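Local coordinates for protein tRNA (guanine(26)-N(2))-dimethyltransferase (PDB 2DUL) that probably dimethylates the N2 atom of guanine 26 in a number of tRNAs, using S-adenosyl-L-methionine as the methyl donor, at residues N35-V40 with G62-L67; P48-D53 with Y131-D136; S56-R61 with Y84-R89; W75-S80 with V115-D120; D119-L124 with M144-T149. All blocks are in the same frame, centred on the assembly; numbering follows the deposited sequence.

Interaction 1 of 5, residues N35-V40 with G62-L67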
# COMPACT_ATOMS: atom_id res chain seq x y z
N ASN A 35 -9.07 -1.95 -4.72
CA ASN A 35 -8.20 -1.20 -3.82
C ASN A 35 -9.05 -0.62 -2.68
O ASN A 35 -8.69 -0.73 -1.51
CB ASN A 35 -7.51 -0.07 -4.59
CG ASN A 35 -6.62 0.80 -3.71
OD1 ASN A 35 -7.10 1.50 -2.81
ND2 ASN A 35 -5.32 0.78 -3.97
N ARG A 36 -10.18 -0.02 -3.03
CA ARG A 36 -11.06 0.56 -2.02
C ARG A 36 -11.69 -0.52 -1.13
O ARG A 36 -11.91 -0.29 0.06
CB ARG A 36 -12.13 1.44 -2.69
CG ARG A 36 -11.55 2.73 -3.28
CD ARG A 36 -12.63 3.61 -3.89
NE ARG A 36 -13.04 3.19 -5.23
CZ ARG A 36 -12.42 3.54 -6.35
NH1 ARG A 36 -11.36 4.33 -6.32
NH2 ARG A 36 -12.89 3.11 -7.52
N ASP A 37 -11.98 -1.69 -1.69
CA ASP A 37 -12.54 -2.78 -0.89
C ASP A 37 -11.55 -3.11 0.23
O ASP A 37 -11.93 -3.26 1.39
CB ASP A 37 -12.74 -4.06 -1.72
CG ASP A 37 -14.04 -4.07 -2.50
OD1 ASP A 37 -15.01 -3.37 -2.11
OD2 ASP A 37 -14.10 -4.80 -3.51
N ILE A 38 -10.27 -3.24 -0.15
CA ILE A 38 -9.22 -3.59 0.80
C ILE A 38 -9.17 -2.61 1.97
O ILE A 38 -9.14 -3.02 3.13
CB ILE A 38 -7.82 -3.63 0.11
CG1 ILE A 38 -7.85 -4.62 -1.06
CG2 ILE A 38 -6.74 -4.05 1.11
CD1 ILE A 38 -8.24 -6.03 -0.67
N VAL A 39 -9.15 -1.32 1.67
CA VAL A 39 -9.10 -0.33 2.73
C VAL A 39 -10.37 -0.38 3.59
O VAL A 39 -10.31 -0.24 4.81
CB VAL A 39 -8.85 1.11 2.17
CG1 VAL A 39 -9.92 1.51 1.18
CG2 VAL A 39 -8.77 2.11 3.32
N VAL A 40 -11.52 -0.61 2.95
CA VAL A 40 -12.78 -0.71 3.68
C VAL A 40 -12.69 -1.87 4.68
O VAL A 40 -13.10 -1.75 5.83
CB VAL A 40 -13.98 -0.95 2.72
CG1 VAL A 40 -15.19 -1.50 3.48
CG2 VAL A 40 -14.35 0.35 2.04
N GLY A 62 -14.08 8.33 0.08
CA GLY A 62 -14.64 8.86 1.31
C GLY A 62 -16.09 8.46 1.53
O GLY A 62 -16.50 8.18 2.66
N ILE A 63 -16.87 8.42 0.46
CA ILE A 63 -18.27 8.03 0.58
C ILE A 63 -18.37 6.58 1.07
O ILE A 63 -19.18 6.27 1.93
CB ILE A 63 -19.02 8.19 -0.76
CG1 ILE A 63 -19.20 9.69 -1.06
CG2 ILE A 63 -20.37 7.49 -0.71
CD1 ILE A 63 -19.60 9.99 -2.49
N ARG A 64 -17.52 5.71 0.53
CA ARG A 64 -17.55 4.32 0.97
C ARG A 64 -17.05 4.21 2.42
O ARG A 64 -17.54 3.38 3.18
CB ARG A 64 -16.72 3.43 0.04
CG ARG A 64 -17.35 3.30 -1.35
CD ARG A 64 -16.73 2.15 -2.12
NE ARG A 64 -16.92 0.88 -1.43
CZ ARG A 64 -16.26 -0.24 -1.73
NH1 ARG A 64 -15.36 -0.24 -2.71
NH2 ARG A 64 -16.48 -1.35 -1.04
N PHE A 65 -16.09 5.04 2.79
CA PHE A 65 -15.59 5.02 4.17
C PHE A 65 -16.77 5.32 5.10
O PHE A 65 -16.99 4.64 6.10
CB PHE A 65 -14.53 6.11 4.39
CG PHE A 65 -13.19 5.78 3.79
CD1 PHE A 65 -12.19 6.76 3.75
CD2 PHE A 65 -12.91 4.52 3.27
CE1 PHE A 65 -10.93 6.48 3.21
CE2 PHE A 65 -11.66 4.23 2.73
CZ PHE A 65 -10.67 5.21 2.70
N ALA A 66 -17.53 6.35 4.75
CA ALA A 66 -18.69 6.77 5.54
C ALA A 66 -19.80 5.72 5.56
O ALA A 66 -20.40 5.46 6.62
CB ALA A 66 -19.22 8.10 5.01
N LEU A 67 -20.08 5.12 4.41
CA LEU A 67 -21.15 4.12 4.33
C LEU A 67 -20.79 2.71 4.80
O LEU A 67 -21.68 1.96 5.22
CB LEU A 67 -21.67 4.01 2.89
CG LEU A 67 -22.39 5.19 2.24
CD1 LEU A 67 -22.55 4.92 0.74
CD2 LEU A 67 -23.75 5.39 2.91
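Two helices on one side of the class I methyltransferase sheet, 33-46 and 60-68, pack here through the pairs D37-R64 and V39-F65, the axes of the short segments approaching to 10.3 Å at 35°. The guanidinium of R64 reaches D37 edge-on: NH2 gives D37 OD1 a straight bond (2.7 Å, 162°) lying in the guanidinium plane, while NH1 adds a weak bond to the same oxygen at 3.2 Å. Carboxylate and guanidinium planes stand 86° apart. V40 CG2 lies over one face of that guanidinium, toward its rim, and R36 CB touches R64 NH1 at 3.6 Å. Beside this buried ion pair, both methyls of V39 meet CE2 and CZ of the F65 ring, CG1 approaching CE2 in the ring plane at 3.6 Å. E8 forms salt bridges with both R36 and R64, and the backbone N of A300 and R301 bind D37; these partners probably share out the charge. R36, predicted to bind S-adenosyl-L-methionine, stands where the two helices meet, and V39 and F65 pack on strand 132-137.

Interaction 2 of 5, residues P48-D53 with Y131-D136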
# COMPACT_ATOMS: atom_id res chain seq x y z
N PRO A 48 -10.66 3.44 12.66
CA PRO A 48 -10.26 4.84 12.89
C PRO A 48 -11.49 5.75 12.88
O PRO A 48 -12.38 5.61 12.03
CB PRO A 48 -9.30 5.11 11.73
CG PRO A 48 -9.85 4.24 10.63
CD PRO A 48 -10.18 2.95 11.36
N LYS A 49 -11.54 6.70 13.81
CA LYS A 49 -12.68 7.61 13.92
C LYS A 49 -12.71 8.78 12.93
O LYS A 49 -13.73 9.02 12.27
CB LYS A 49 -12.77 8.15 15.35
CG LYS A 49 -13.91 9.13 15.60
CD LYS A 49 -14.10 9.41 17.09
CE LYS A 49 -12.92 10.13 17.71
NZ LYS A 49 -12.78 11.52 17.18
N ILE A 50 -11.60 9.50 12.84
CA ILE A 50 -11.49 10.65 11.94
C ILE A 50 -10.60 10.28 10.76
O ILE A 50 -9.41 10.01 10.93
CB ILE A 50 -10.89 11.86 12.68
CG1 ILE A 50 -11.63 12.07 14.00
CG2 ILE A 50 -10.99 13.11 11.82
CD1 ILE A 50 -11.02 13.15 14.88
N VAL A 51 -11.16 10.27 9.56
CA VAL A 51 -10.40 9.87 8.39
C VAL A 51 -10.41 10.89 7.25
O VAL A 51 -11.32 11.71 7.14
CB VAL A 51 -10.91 8.53 7.86
CG1 VAL A 51 -10.91 7.50 9.00
CG2 VAL A 51 -12.32 8.68 7.30
N LEU A 52 -9.38 10.82 6.41
CA LEU A 52 -9.25 11.72 5.28
C LEU A 52 -9.03 11.02 3.94
O LEU A 52 -8.16 10.14 3.82
CB LEU A 52 -8.08 12.69 5.52
CG LEU A 52 -7.64 13.52 4.31
CD1 LEU A 52 -8.75 14.51 3.94
CD2 LEU A 52 -6.34 14.26 4.62
N ASP A 53 -9.82 11.40 2.95
CA ASP A 53 -9.70 10.91 1.58
C ASP A 53 -9.05 12.15 0.95
O ASP A 53 -9.74 13.07 0.50
CB ASP A 53 -11.09 10.63 0.99
CG ASP A 53 -11.04 10.27 -0.49
OD1 ASP A 53 -9.94 10.08 -1.03
OD2 ASP A 53 -12.13 10.16 -1.10
N TYR A 131 -4.31 15.52 13.39
CA TYR A 131 -5.76 15.46 13.50
C TYR A 131 -6.44 14.16 13.08
O TYR A 131 -7.40 13.73 13.72
CB TYR A 131 -6.34 16.62 12.69
CG TYR A 131 -7.83 16.80 12.79
CD1 TYR A 131 -8.69 16.36 11.78
CD2 TYR A 131 -8.40 17.42 13.91
CE1 TYR A 131 -10.07 16.54 11.87
CE2 TYR A 131 -9.77 17.60 14.01
CZ TYR A 131 -10.60 17.16 12.99
OH TYR A 131 -11.96 17.34 13.09
N PHE A 132 -5.96 13.54 12.00
CA PHE A 132 -6.58 12.32 11.51
C PHE A 132 -6.06 11.00 12.06
O PHE A 132 -4.86 10.82 12.23
CB PHE A 132 -6.50 12.27 9.97
CG PHE A 132 -7.15 13.44 9.29
CD1 PHE A 132 -6.39 14.53 8.88
CD2 PHE A 132 -8.52 13.46 9.10
CE1 PHE A 132 -6.99 15.63 8.28
CE2 PHE A 132 -9.14 14.56 8.50
CZ PHE A 132 -8.37 15.65 8.09
N HIS A 133 -6.99 10.08 12.31
CA HIS A 133 -6.64 8.74 12.79
C HIS A 133 -6.19 7.92 11.58
O HIS A 133 -5.46 6.95 11.71
CB HIS A 133 -7.85 8.08 13.45
CG HIS A 133 -8.29 8.74 14.72
ND1 HIS A 133 -7.51 8.75 15.85
CD2 HIS A 133 -9.41 9.43 15.03
CE1 HIS A 133 -8.13 9.42 16.81
NE2 HIS A 133 -9.28 9.84 16.33
N PHE A 134 -6.65 8.32 10.40
CA PHE A 134 -6.28 7.63 9.17
C PHE A 134 -6.33 8.58 7.99
O PHE A 134 -7.27 9.36 7.84
CB PHE A 134 -7.21 6.44 8.90
CG PHE A 134 -7.00 5.80 7.53
CD1 PHE A 134 -5.80 5.19 7.21
CD2 PHE A 134 -8.01 5.84 6.57
CE1 PHE A 134 -5.60 4.62 5.94
CE2 PHE A 134 -7.82 5.27 5.30
CZ PHE A 134 -6.61 4.66 4.99
N ILE A 135 -5.29 8.53 7.17
CA ILE A 135 -5.22 9.35 5.97
C ILE A 135 -4.92 8.40 4.82
O ILE A 135 -4.02 7.56 4.92
CB ILE A 135 -4.09 10.41 6.04
CG1 ILE A 135 -4.42 11.47 7.09
CG2 ILE A 135 -3.91 11.08 4.67
CD1 ILE A 135 -3.34 12.55 7.24
N ASP A 136 -5.68 8.51 3.74
CA ASP A 136 -5.46 7.67 2.57
C ASP A 136 -4.99 8.57 1.43
O ASP A 136 -5.72 9.44 0.96
CB ASP A 136 -6.75 6.93 2.18
CG ASP A 136 -6.48 5.75 1.25
OD1 ASP A 136 -7.39 4.89 1.10
OD2 ASP A 136 -5.38 5.67 0.68
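I50, L52 and F132 form the dense part of this contact. L52 CB sits over the centre of the F132 ring, 3.7 Å from its centroid in a CH-pi contact, and Y131 CD1 covers the opposite face. I50 CG2, anti to its backbone N, wedges between Y131 CE1 (3.6 Å) and F132 CD2. Beside them, I50 O accepts from two donors, H133 N at 2.8 Å and F134 N at 3.3 Å, as the chain turns its corner at H133. From there strands 50-53 and 132-137 run parallel in the central sheet of the Rossmann-like methyltransferase fold, with L52 N bonded to F134 O (2.9 Å) and D136 N to L52 O (3.0 Å). V51, F134, D53 and D136 face helices 33-46 and 60-68, while L52 and I135 share the other face, touching through CD2 and CG2. D136 forms salt bridges with R61 and R228, and D53 OD2 accepts from G62 N. The solvent side lies at K49 and H133: CB of the exposed lysine is 3.6 Å from H133 CD2, and its chain bends at chi3 and chi4, its NZ in the plane of the imidazole, 4.0 Å from H133 NE2.

Interaction 3 of 5, residues S56-R61 with Y84-R89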
# COMPACT_ATOMS: atom_id res chain seq x y z
N SER A 56 -9.80 13.00 -3.47
CA SER A 56 -11.07 12.33 -3.72
C SER A 56 -11.66 12.19 -5.12
O SER A 56 -12.39 11.24 -5.38
CB SER A 56 -12.14 12.96 -2.83
OG SER A 56 -11.70 13.03 -1.49
N ALA A 57 -11.39 13.14 -6.01
CA ALA A 57 -11.95 13.09 -7.37
C ALA A 57 -13.48 13.06 -7.30
O ALA A 57 -14.11 14.09 -7.03
CB ALA A 57 -11.43 11.85 -8.10
N THR A 58 -14.09 11.90 -7.53
CA THR A 58 -15.55 11.79 -7.49
C THR A 58 -16.06 11.71 -6.05
O THR A 58 -17.24 11.95 -5.79
CB THR A 58 -16.06 10.54 -8.22
OG1 THR A 58 -15.63 9.37 -7.52
CG2 THR A 58 -15.53 10.50 -9.65
N GLY A 59 -15.16 11.37 -5.13
CA GLY A 59 -15.52 11.24 -3.73
C GLY A 59 -15.86 9.82 -3.32
O GLY A 59 -16.20 9.55 -2.17
N ILE A 60 -15.74 8.89 -4.27
CA ILE A 60 -16.07 7.49 -4.01
C ILE A 60 -15.40 6.87 -2.78
O ILE A 60 -16.04 6.15 -2.02
CB ILE A 60 -15.76 6.59 -5.25
CG1 ILE A 60 -16.13 5.14 -4.95
CG2 ILE A 60 -14.28 6.69 -5.62
CD1 ILE A 60 -17.61 4.92 -4.66
N ARG A 61 -14.11 7.14 -2.59
CA ARG A 61 -13.40 6.56 -1.45
C ARG A 61 -13.99 7.01 -0.12
O ARG A 61 -14.36 6.18 0.71
CB ARG A 61 -11.91 6.91 -1.51
CG ARG A 61 -11.03 6.13 -0.53
CD ARG A 61 -9.56 6.48 -0.71
NE ARG A 61 -9.08 6.15 -2.05
CZ ARG A 61 -8.52 4.99 -2.39
NH1 ARG A 61 -8.13 4.80 -3.64
NH2 ARG A 61 -8.34 4.03 -1.49
N TYR A 84 -14.85 19.02 -6.87
CA TYR A 84 -15.53 19.51 -5.68
C TYR A 84 -17.05 19.54 -5.88
O TYR A 84 -17.81 19.08 -5.02
CB TYR A 84 -15.03 20.92 -5.32
CG TYR A 84 -15.74 21.54 -4.13
CD1 TYR A 84 -15.59 21.00 -2.85
CD2 TYR A 84 -16.54 22.66 -4.29
CE1 TYR A 84 -16.23 21.58 -1.75
CE2 TYR A 84 -17.19 23.25 -3.20
CZ TYR A 84 -17.03 22.70 -1.93
OH TYR A 84 -17.66 23.29 -0.85
N GLU A 85 -17.49 20.08 -7.01
CA GLU A 85 -18.92 20.15 -7.30
C GLU A 85 -19.53 18.75 -7.37
O GLU A 85 -20.63 18.52 -6.87
CB GLU A 85 -19.16 20.87 -8.63
CG GLU A 85 -18.87 22.36 -8.60
CD GLU A 85 -19.73 23.10 -7.58
OE1 GLU A 85 -20.97 22.93 -7.60
OE2 GLU A 85 -19.16 23.84 -6.75
N LEU A 86 -18.81 17.82 -7.98
CA LEU A 86 -19.30 16.45 -8.12
C LEU A 86 -19.30 15.73 -6.77
O LEU A 86 -20.17 14.89 -6.51
CB LEU A 86 -18.44 15.68 -9.12
CG LEU A 86 -18.90 14.26 -9.43
CD1 LEU A 86 -20.37 14.27 -9.84
CD2 LEU A 86 -18.04 13.67 -10.55
N MET A 87 -18.32 16.04 -5.93
CA MET A 87 -18.24 15.42 -4.61
C MET A 87 -19.48 15.79 -3.79
O MET A 87 -20.09 14.94 -3.15
CB MET A 87 -16.96 15.87 -3.90
CG MET A 87 -15.70 15.18 -4.45
SD MET A 87 -14.13 15.99 -4.02
CE MET A 87 -14.09 15.76 -2.31
N LYS A 88 -19.86 17.07 -3.82
CA LYS A 88 -21.04 17.51 -3.08
C LYS A 88 -22.30 16.78 -3.56
O LYS A 88 -23.14 16.35 -2.77
CB LYS A 88 -21.23 19.03 -3.23
CG LYS A 88 -20.18 19.88 -2.53
CD LYS A 88 -20.50 21.37 -2.63
CE LYS A 88 -20.49 21.87 -4.07
NZ LYS A 88 -20.85 23.32 -4.19
N ARG A 89 -22.43 16.63 -4.88
CA ARG A 89 -23.58 15.95 -5.45
C ARG A 89 -23.63 14.48 -5.03
O ARG A 89 -24.67 13.97 -4.61
CB ARG A 89 -23.55 16.04 -6.98
CG ARG A 89 -23.50 17.45 -7.51
CD ARG A 89 -23.70 17.47 -9.02
NE ARG A 89 -24.96 16.84 -9.40
CZ ARG A 89 -25.46 16.85 -10.63
NH1 ARG A 89 -26.62 16.24 -10.88
NH2 ARG A 89 -24.82 17.48 -11.60
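G59 and M87 bring the two backbones closest, their CA atoms 5.1 Å apart, where a type II' turn from S56 to G59 lies against helix 81-94. The turn is closed by G59 N to S56 O at 2.8 Å, and G59 then takes the N-cap position of helix 60-68 with phi at 95°. A CB there would be tight against M87 CG and jammed against T58 O, so the site calls for glycine. T58 OG1, standing between its backbone N and carbonyl carbon, accepts from I60 N at 3.3 Å and forms an ST turn at the helix start. M87 carries the side-chain contact. Its CG lies 3.2 Å from A57 O, and the bend at chi3 (66°) carries CE to S56 CB, a tight 3.5 Å. T58 and L86 lie side by side, pointing the same way, and touch through CG2 and CD2 at 4.1 Å. S56 OG binds N77 N and A57 N binds D78 OD1, both of strand 73-78, while T58 O accepts from N90 ND2 of helix 81-94. The loop after the first strand is where class I methyltransferases commonly bind the cofactor; R61, in the helix that follows, and D78 are predicted ligands. Since the two segments meet through van der Waals contact alone, the thioether and leucine appear to fit the loop by shape, while these hydrogen bonds probably fix its backbone.

Interaction 4 of 5, residues W75-S80 with V115-D120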
# COMPACT_ATOMS: atom_id res chain seq x y z
N TRP A 75 -13.44 13.25 5.84
CA TRP A 75 -13.10 14.42 5.05
C TRP A 75 -12.78 14.00 3.61
O TRP A 75 -12.06 13.03 3.38
CB TRP A 75 -11.88 15.14 5.64
CG TRP A 75 -12.15 15.82 6.95
CD1 TRP A 75 -12.61 15.24 8.09
CD2 TRP A 75 -11.95 17.21 7.25
NE1 TRP A 75 -12.71 16.18 9.09
CE2 TRP A 75 -12.31 17.40 8.60
CE3 TRP A 75 -11.50 18.31 6.51
CZ2 TRP A 75 -12.23 18.64 9.23
CZ3 TRP A 75 -11.42 19.55 7.14
CH2 TRP A 75 -11.78 19.71 8.49
N LEU A 76 -13.34 14.73 2.66
CA LEU A 76 -13.11 14.48 1.25
C LEU A 76 -12.49 15.76 0.70
O LEU A 76 -13.00 16.85 0.93
CB LEU A 76 -14.43 14.22 0.52
CG LEU A 76 -15.24 12.97 0.89
CD1 LEU A 76 -15.98 13.21 2.19
CD2 LEU A 76 -16.24 12.68 -0.22
N ASN A 77 -11.38 15.63 -0.02
CA ASN A 77 -10.72 16.81 -0.55
C ASN A 77 -10.24 16.66 -1.99
O ASN A 77 -9.86 15.58 -2.42
CB ASN A 77 -9.51 17.16 0.31
CG ASN A 77 -8.73 18.35 -0.22
OD1 ASN A 77 -9.13 19.50 -0.03
ND2 ASN A 77 -7.62 18.07 -0.91
N ASP A 78 -10.28 17.77 -2.73
CA ASP A 78 -9.79 17.81 -4.10
C ASP A 78 -9.55 19.26 -4.50
O ASP A 78 -10.34 20.15 -4.16
CB ASP A 78 -10.77 17.16 -5.08
CG ASP A 78 -10.08 16.69 -6.35
OD1 ASP A 78 -9.85 15.47 -6.50
OD2 ASP A 78 -9.75 17.55 -7.21
N ILE A 79 -8.47 19.50 -5.22
CA ILE A 79 -8.12 20.85 -5.64
C ILE A 79 -8.97 21.33 -6.82
O ILE A 79 -9.09 22.53 -7.07
CB ILE A 79 -6.63 20.93 -6.01
CG1 ILE A 79 -6.21 22.39 -6.21
CG2 ILE A 79 -6.37 20.12 -7.27
CD1 ILE A 79 -4.73 22.56 -6.49
N SER A 80 -9.56 20.39 -7.55
CA SER A 80 -10.38 20.72 -8.72
C SER A 80 -11.80 21.16 -8.40
O SER A 80 -12.51 20.50 -7.64
CB SER A 80 -10.43 19.53 -9.67
OG SER A 80 -11.43 19.72 -10.66
N VAL A 115 -17.17 16.13 5.62
CA VAL A 115 -16.60 17.43 5.31
C VAL A 115 -16.00 17.39 3.91
O VAL A 115 -15.04 16.66 3.65
CB VAL A 115 -15.49 17.80 6.31
CG1 VAL A 115 -14.98 19.21 6.04
CG2 VAL A 115 -16.03 17.68 7.73
N ILE A 116 -16.58 18.16 3.00
CA ILE A 116 -16.11 18.21 1.63
C ILE A 116 -15.28 19.48 1.48
O ILE A 116 -15.76 20.59 1.74
CB ILE A 116 -17.29 18.23 0.64
CG1 ILE A 116 -18.31 17.16 1.05
CG2 ILE A 116 -16.80 17.96 -0.77
CD1 ILE A 116 -19.54 17.08 0.15
N ASN A 117 -14.04 19.32 1.04
CA ASN A 117 -13.12 20.44 0.91
C ASN A 117 -12.59 20.65 -0.51
O ASN A 117 -12.29 19.69 -1.22
CB ASN A 117 -11.94 20.19 1.87
CG ASN A 117 -11.23 21.47 2.27
OD1 ASN A 117 -11.78 22.31 2.99
ND2 ASN A 117 -10.00 21.63 1.81
N HIS A 118 -12.48 21.91 -0.90
CA HIS A 118 -11.95 22.27 -2.21
C HIS A 118 -10.61 22.94 -1.95
O HIS A 118 -10.58 24.11 -1.56
CB HIS A 118 -12.87 23.26 -2.92
CG HIS A 118 -12.31 23.78 -4.21
ND1 HIS A 118 -12.64 25.02 -4.71
CD2 HIS A 118 -11.46 23.23 -5.10
CE1 HIS A 118 -12.01 25.21 -5.86
NE2 HIS A 118 -11.28 24.13 -6.12
N ASP A 119 -9.51 22.23 -2.16
CA ASP A 119 -8.20 22.82 -1.90
C ASP A 119 -7.07 21.84 -2.17
O ASP A 119 -7.30 20.65 -2.39
CB ASP A 119 -8.15 23.28 -0.44
CG ASP A 119 -6.97 24.19 -0.14
OD1 ASP A 119 -6.59 25.00 -1.02
OD2 ASP A 119 -6.44 24.10 0.98
N ASP A 120 -5.84 22.35 -2.17
CA ASP A 120 -4.66 21.52 -2.36
C ASP A 120 -4.56 20.63 -1.12
O ASP A 120 -4.71 21.11 0.00
CB ASP A 120 -3.42 22.43 -2.48
CG ASP A 120 -2.11 21.65 -2.49
OD1 ASP A 120 -2.13 20.40 -2.54
OD2 ASP A 120 -1.05 22.30 -2.44
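The W75 indole carries V115 on one face, with CB over the ring centre and CG1 3.7 Å from the centroid of the six-membered ring in a CH-pi contact; F132 meets W75 edge-to-face. The H118 imidazole presents its edge to D78 O and I79 O, with NE2 giving I79 O a weak bond. The amides of N77 and N117 lie side by side, planes 30° apart, and N117 ND2 bonds N77 OD1 at 2.9 Å. N77 ND2 then reaches D119 O at 3.0 Å from above its carbonyl plane, and also binds A54 O. Strands 73-78 and 113-118 run parallel, bonded L76 N to V115 O (2.8 Å) and N117 N to L76 O (2.7 Å). At or just past their C-terminal ends, where class I methyltransferases bind cofactor, D78 and D120 are predicted S-adenosyl-L-methionine ligands. D78 OD2 accepts from S80 N in an Asx turn, using its anti lone pair, its other oxygen already holding A57 N. Two bonds therefore fix the D78 carboxylate, and the N117-N77-D119 bonds probably hold the D119-D120 loop in place.

Interaction 5 of 5, residues D119-L124 with M144-T149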
# COMPACT_ATOMS: atom_id res chain seq x y z
N ASP A 119 -9.51 22.23 -2.16
CA ASP A 119 -8.20 22.82 -1.90
C ASP A 119 -7.07 21.84 -2.17
O ASP A 119 -7.30 20.65 -2.39
CB ASP A 119 -8.15 23.28 -0.44
CG ASP A 119 -6.97 24.19 -0.14
OD1 ASP A 119 -6.59 25.00 -1.02
OD2 ASP A 119 -6.44 24.10 0.98
N ASP A 120 -5.84 22.35 -2.17
CA ASP A 120 -4.66 21.52 -2.36
C ASP A 120 -4.56 20.63 -1.12
O ASP A 120 -4.71 21.11 0.00
CB ASP A 120 -3.42 22.43 -2.48
CG ASP A 120 -2.11 21.65 -2.49
OD1 ASP A 120 -2.13 20.40 -2.54
OD2 ASP A 120 -1.05 22.30 -2.44
N ALA A 121 -4.33 19.34 -1.33
CA ALA A 121 -4.24 18.40 -0.22
C ALA A 121 -3.19 18.83 0.81
O ALA A 121 -3.40 18.67 2.02
CB ALA A 121 -3.91 17.01 -0.74
N ASN A 122 -2.07 19.37 0.35
CA ASN A 122 -1.02 19.82 1.26
C ASN A 122 -1.50 20.97 2.14
O ASN A 122 -1.12 21.06 3.31
CB ASN A 122 0.23 20.26 0.49
CG ASN A 122 1.17 19.11 0.19
OD1 ASN A 122 1.33 18.19 1.00
ND2 ASN A 122 1.82 19.16 -0.98
N ARG A 123 -2.34 21.85 1.59
CA ARG A 123 -2.84 22.97 2.37
C ARG A 123 -3.84 22.47 3.41
O ARG A 123 -3.78 22.88 4.57
CB ARG A 123 -3.50 24.01 1.45
CG ARG A 123 -3.94 25.28 2.17
CD ARG A 123 -4.25 26.38 1.17
NE ARG A 123 -4.74 27.60 1.79
CZ ARG A 123 -5.98 27.76 2.27
NH1 ARG A 123 -6.85 26.77 2.20
NH2 ARG A 123 -6.34 28.91 2.83
N LEU A 124 -4.73 21.57 3.01
CA LEU A 124 -5.70 21.03 3.95
C LEU A 124 -5.01 20.27 5.10
O LEU A 124 -5.32 20.49 6.27
CB LEU A 124 -6.68 20.08 3.24
CG LEU A 124 -7.70 19.38 4.16
CD1 LEU A 124 -8.49 20.41 4.96
CD2 LEU A 124 -8.62 18.53 3.32
N MET A 144 4.73 11.25 -3.22
CA MET A 144 5.83 11.95 -2.58
C MET A 144 5.67 13.45 -2.33
O MET A 144 6.22 13.97 -1.36
CB MET A 144 7.14 11.67 -3.33
CG MET A 144 7.53 10.19 -3.30
SD MET A 144 7.55 9.54 -1.59
CE MET A 144 8.82 10.61 -0.80
N GLU A 145 4.93 14.16 -3.17
CA GLU A 145 4.75 15.59 -2.93
C GLU A 145 3.79 15.83 -1.75
O GLU A 145 3.67 16.96 -1.27
CB GLU A 145 4.22 16.28 -4.19
CG GLU A 145 2.80 15.90 -4.56
CD GLU A 145 2.37 16.46 -5.91
OE1 GLU A 145 2.48 17.69 -6.11
OE2 GLU A 145 1.94 15.66 -6.78
N PHE A 146 3.13 14.78 -1.27
CA PHE A 146 2.17 14.89 -0.17
C PHE A 146 2.56 14.13 1.11
O PHE A 146 1.94 14.32 2.16
CB PHE A 146 0.79 14.37 -0.61
CG PHE A 146 0.25 15.03 -1.85
CD1 PHE A 146 -0.19 16.36 -1.82
CD2 PHE A 146 0.19 14.33 -3.05
CE1 PHE A 146 -0.70 16.97 -2.96
CE2 PHE A 146 -0.31 14.94 -4.21
CZ PHE A 146 -0.75 16.26 -4.17
N LEU A 147 3.57 13.28 1.01
CA LEU A 147 3.98 12.45 2.14
C LEU A 147 4.41 13.16 3.42
O LEU A 147 3.97 12.79 4.51
CB LEU A 147 5.09 11.49 1.72
CG LEU A 147 5.62 10.59 2.84
CD1 LEU A 147 4.51 9.65 3.31
CD2 LEU A 147 6.82 9.79 2.35
N ASP A 148 5.28 14.16 3.30
CA ASP A 148 5.75 14.84 4.50
C ASP A 148 4.63 15.51 5.27
O ASP A 148 4.58 15.44 6.51
CB ASP A 148 6.84 15.86 4.16
CG ASP A 148 7.55 16.37 5.40
OD1 ASP A 148 8.17 15.54 6.10
OD2 ASP A 148 7.50 17.58 5.67
N THR A 149 3.71 16.16 4.56
CA THR A 149 2.61 16.83 5.23
C THR A 149 1.64 15.82 5.84
O THR A 149 1.10 16.04 6.92
CB THR A 149 1.85 17.77 4.26
OG1 THR A 149 2.78 18.68 3.66
CG2 THR A 149 0.79 18.58 5.01
O HOH W 1 3.90 17.11 1.71
O HOH W 2 2.11 21.29 3.07
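N122 makes the direct polar link to helix 144-153: its ND2 donates to E145 O at 2.9 Å, nearly straight (167°) and in the amide plane. The same nitrogen lies 3.5 Å from F146 CD1, with amide and ring planes 42° apart. A121 CB touches F146 CE1 at 3.9 Å, and D120 OD1 comes to the ring edge in its plane. On the other branch, N122 OD1 lies 3.1 Å from T149 OG1 and accepts from a water that in turn accepts from T149 N; a second water joins N122 O to T149 OG1. Farther out, D120 OD1 caps helix 121-127 by accepting from N122 N at 3.1 Å, from above the carboxylate plane, which helps set the helix start bearing N122. R123 NH1 bridges to D119 OD2 at 3.0 Å, straight and in the guanidinium plane. D120 and A121 are predicted cofactor ligands, so F146 probably borders that site. Helix 121-127 rests through A121 and L124 on strand 73-78, whereas helix 144-153 leans through M144 and L147 on helix 192-209.

How the interactions relate
Interactions 2 and 4 are the sheet contacts, and they adjoin: strand 50-53 pairs with strand 73-78 through backbone bonds. On one face of that sheet, interaction 3 uses the loop leading into the helix of interaction 1; interaction 5 lies on the other, where L124 packs against L52, W75 and N77. Interactions 1 and 2 are buried, but the first relies on an ion pair and the second on backbone bonds and aromatic packing. Interaction 3, also buried, is wholly van der Waals, interaction 4 is partly buried, and surface interaction 5 uses an amide and waters. The R61-D136 salt bridge joins 2 to 3, and D119-D120 is common to 4 and 5; predicted cofactor ligands occur in interactions 1, 3, 4 and 5.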